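General secretion pathway protein D (PDB 4E9J) forms, as the secretin of the type II secretion system, the outer-membrane channel through which folded exoproteins such as elastase leave the cell, this piece being its periplasmic N0-N1-N2 part. Local coordinates at residues A[66-71]-A[143-148]. Numbering follows the deposited sequence.
Sequences LSEVYQ and AAVPSA
Ala144 and Gln71 meet through water 2, which donates one proton to Gln71 OE1 and the other to Ala144 O; the two oxygens themselves are 3.8 Å apart, so two acceptors are reconciled by one shared donor. Val145 follows, its CB directed at the helix. With CG1 anti to the backbone N (chi1 -176°), that methyl lies 3.8 Å from Glu68 CG and 3.7 Å from Gln71 OE1, touching both side chains one helical turn apart; each crosses the valine at a slant. Past Pro146 the chain turns, with Ala148 N bonded to Val145 O, and this brings Ser147 round to face the helix. Ser147 OG gives its proton to Glu68 OE2 at 2.6 Å, arriving on the carboxylate's anti lone pair, away from OE1. The same hydroxyl oxygen accepts a proton from water 1, which in turn accepts one from Gln71 NE2 at 2.9 Å. Both ends of the Gln71 amide, as modelled, are therefore engaged through water, OE1 accepting from water 2 and NE2 donating to water 1. Ala148 adds its CB, 3.5 Å from Glu68 OE2, a van der Waals contact of the methyl with the carboxylate oxygen. Glu68 OE1 accepts from Ser65 N just ahead of the helix, so the carboxylate is held from both domains and its rotation is probably restricted. The two segments bury 223 Å² between them, a small, water-bridged patch of the N0-N1 boundary. Segment 66-71 of helix 66-79 runs antiparallel to segment 143-145 of strand 141-145 (176°), their axes 10.0 Å apart; Leu66 and Val69 pack on helix 31-42 and strand 21-30 within N0, while strand 141-145 pairs with strand 150-155 of N1, Ala143 bonding to Ile152.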
# COMPACT_ATOMS: atom_id res chain seq x y z
N LEU A 66 -4.94 16.06 18.85
CA LEU A 66 -4.20 17.03 18.04
C LEU A 66 -3.40 16.33 16.93
O LEU A 66 -3.45 16.76 15.76
CB LEU A 66 -3.25 17.83 18.96
CG LEU A 66 -2.41 18.92 18.33
CD1 LEU A 66 -3.28 19.94 17.64
CD2 LEU A 66 -1.55 19.61 19.39
N SER A 67 -2.69 15.25 17.29
CA SER A 67 -1.88 14.48 16.34
C SER A 67 -2.76 13.79 15.30
O SER A 67 -2.36 13.72 14.13
CB SER A 67 -1.02 13.46 17.09
OG SER A 67 -1.81 12.45 17.71
N GLU A 68 -3.95 13.32 15.69
CA GLU A 68 -4.87 12.70 14.74
C GLU A 68 -5.51 13.73 13.79
O GLU A 68 -5.76 13.40 12.63
CB GLU A 68 -5.91 11.80 15.42
CG GLU A 68 -5.29 10.67 16.22
CD GLU A 68 -6.14 10.09 17.34
OE1 GLU A 68 -7.15 10.72 17.73
OE2 GLU A 68 -5.78 9.00 17.85
N VAL A 69 -5.71 14.98 14.25
CA VAL A 69 -6.22 16.07 13.38
C VAL A 69 -5.16 16.35 12.30
O VAL A 69 -5.51 16.58 11.14
CB VAL A 69 -6.57 17.34 14.20
CG1 VAL A 69 -6.77 18.57 13.29
CG2 VAL A 69 -7.80 17.11 15.08
N TYR A 70 -3.87 16.32 12.68
CA TYR A 70 -2.79 16.53 11.74
C TYR A 70 -2.73 15.39 10.71
O TYR A 70 -2.54 15.66 9.52
CB TYR A 70 -1.45 16.69 12.47
CG TYR A 70 -0.39 17.28 11.55
CD1 TYR A 70 -0.39 18.63 11.23
CD2 TYR A 70 0.55 16.46 10.94
CE1 TYR A 70 0.57 19.17 10.36
CE2 TYR A 70 1.51 16.99 10.08
CZ TYR A 70 1.51 18.35 9.78
OH TYR A 70 2.42 18.90 8.92
N GLN A 71 -2.97 14.13 11.13
CA GLN A 71 -3.02 13.00 10.18
C GLN A 71 -4.19 13.21 9.18
O GLN A 71 -4.02 12.98 7.98
CB GLN A 71 -3.22 11.65 10.91
CG GLN A 71 -2.01 11.15 11.70
CD GLN A 71 -2.38 9.88 12.43
OE1 GLN A 71 -2.72 8.86 11.82
NE2 GLN A 71 -2.39 9.92 13.76
N ALA A 143 -6.38 5.62 4.38
CA ALA A 143 -5.29 5.64 5.35
C ALA A 143 -5.79 5.16 6.71
O ALA A 143 -6.96 5.34 7.03
CB ALA A 143 -4.74 7.06 5.49
N ALA A 144 -4.89 4.55 7.50
CA ALA A 144 -5.19 4.10 8.86
C ALA A 144 -4.81 5.17 9.88
O ALA A 144 -3.83 5.89 9.68
CB ALA A 144 -4.42 2.82 9.17
N VAL A 145 -5.58 5.25 10.97
CA VAL A 145 -5.30 6.11 12.14
C VAL A 145 -5.31 5.12 13.32
O VAL A 145 -6.33 4.97 14.00
CB VAL A 145 -6.32 7.26 12.32
CG1 VAL A 145 -5.92 8.16 13.49
CG2 VAL A 145 -6.45 8.08 11.05
N PRO A 146 -4.22 4.34 13.49
CA PRO A 146 -4.22 3.29 14.54
C PRO A 146 -4.47 3.74 15.98
O PRO A 146 -5.09 2.98 16.71
CB PRO A 146 -2.86 2.61 14.39
CG PRO A 146 -2.23 3.16 13.20
CD PRO A 146 -2.96 4.34 12.72
N SER A 147 -4.09 4.98 16.36
CA SER A 147 -4.32 5.48 17.72
C SER A 147 -5.80 5.70 18.05
O SER A 147 -6.16 5.62 19.23
CB SER A 147 -3.50 6.74 17.97
OG SER A 147 -3.66 7.74 16.97
N ALA A 148 -6.64 5.96 17.04
CA ALA A 148 -8.09 6.13 17.22
C ALA A 148 -8.86 4.89 16.71
O ALA A 148 -10.08 4.88 16.78
CB ALA A 148 -8.55 7.36 16.47
O HOH W 1 -2.74 7.13 14.60
O HOH W 2 -2.87 8.40 9.28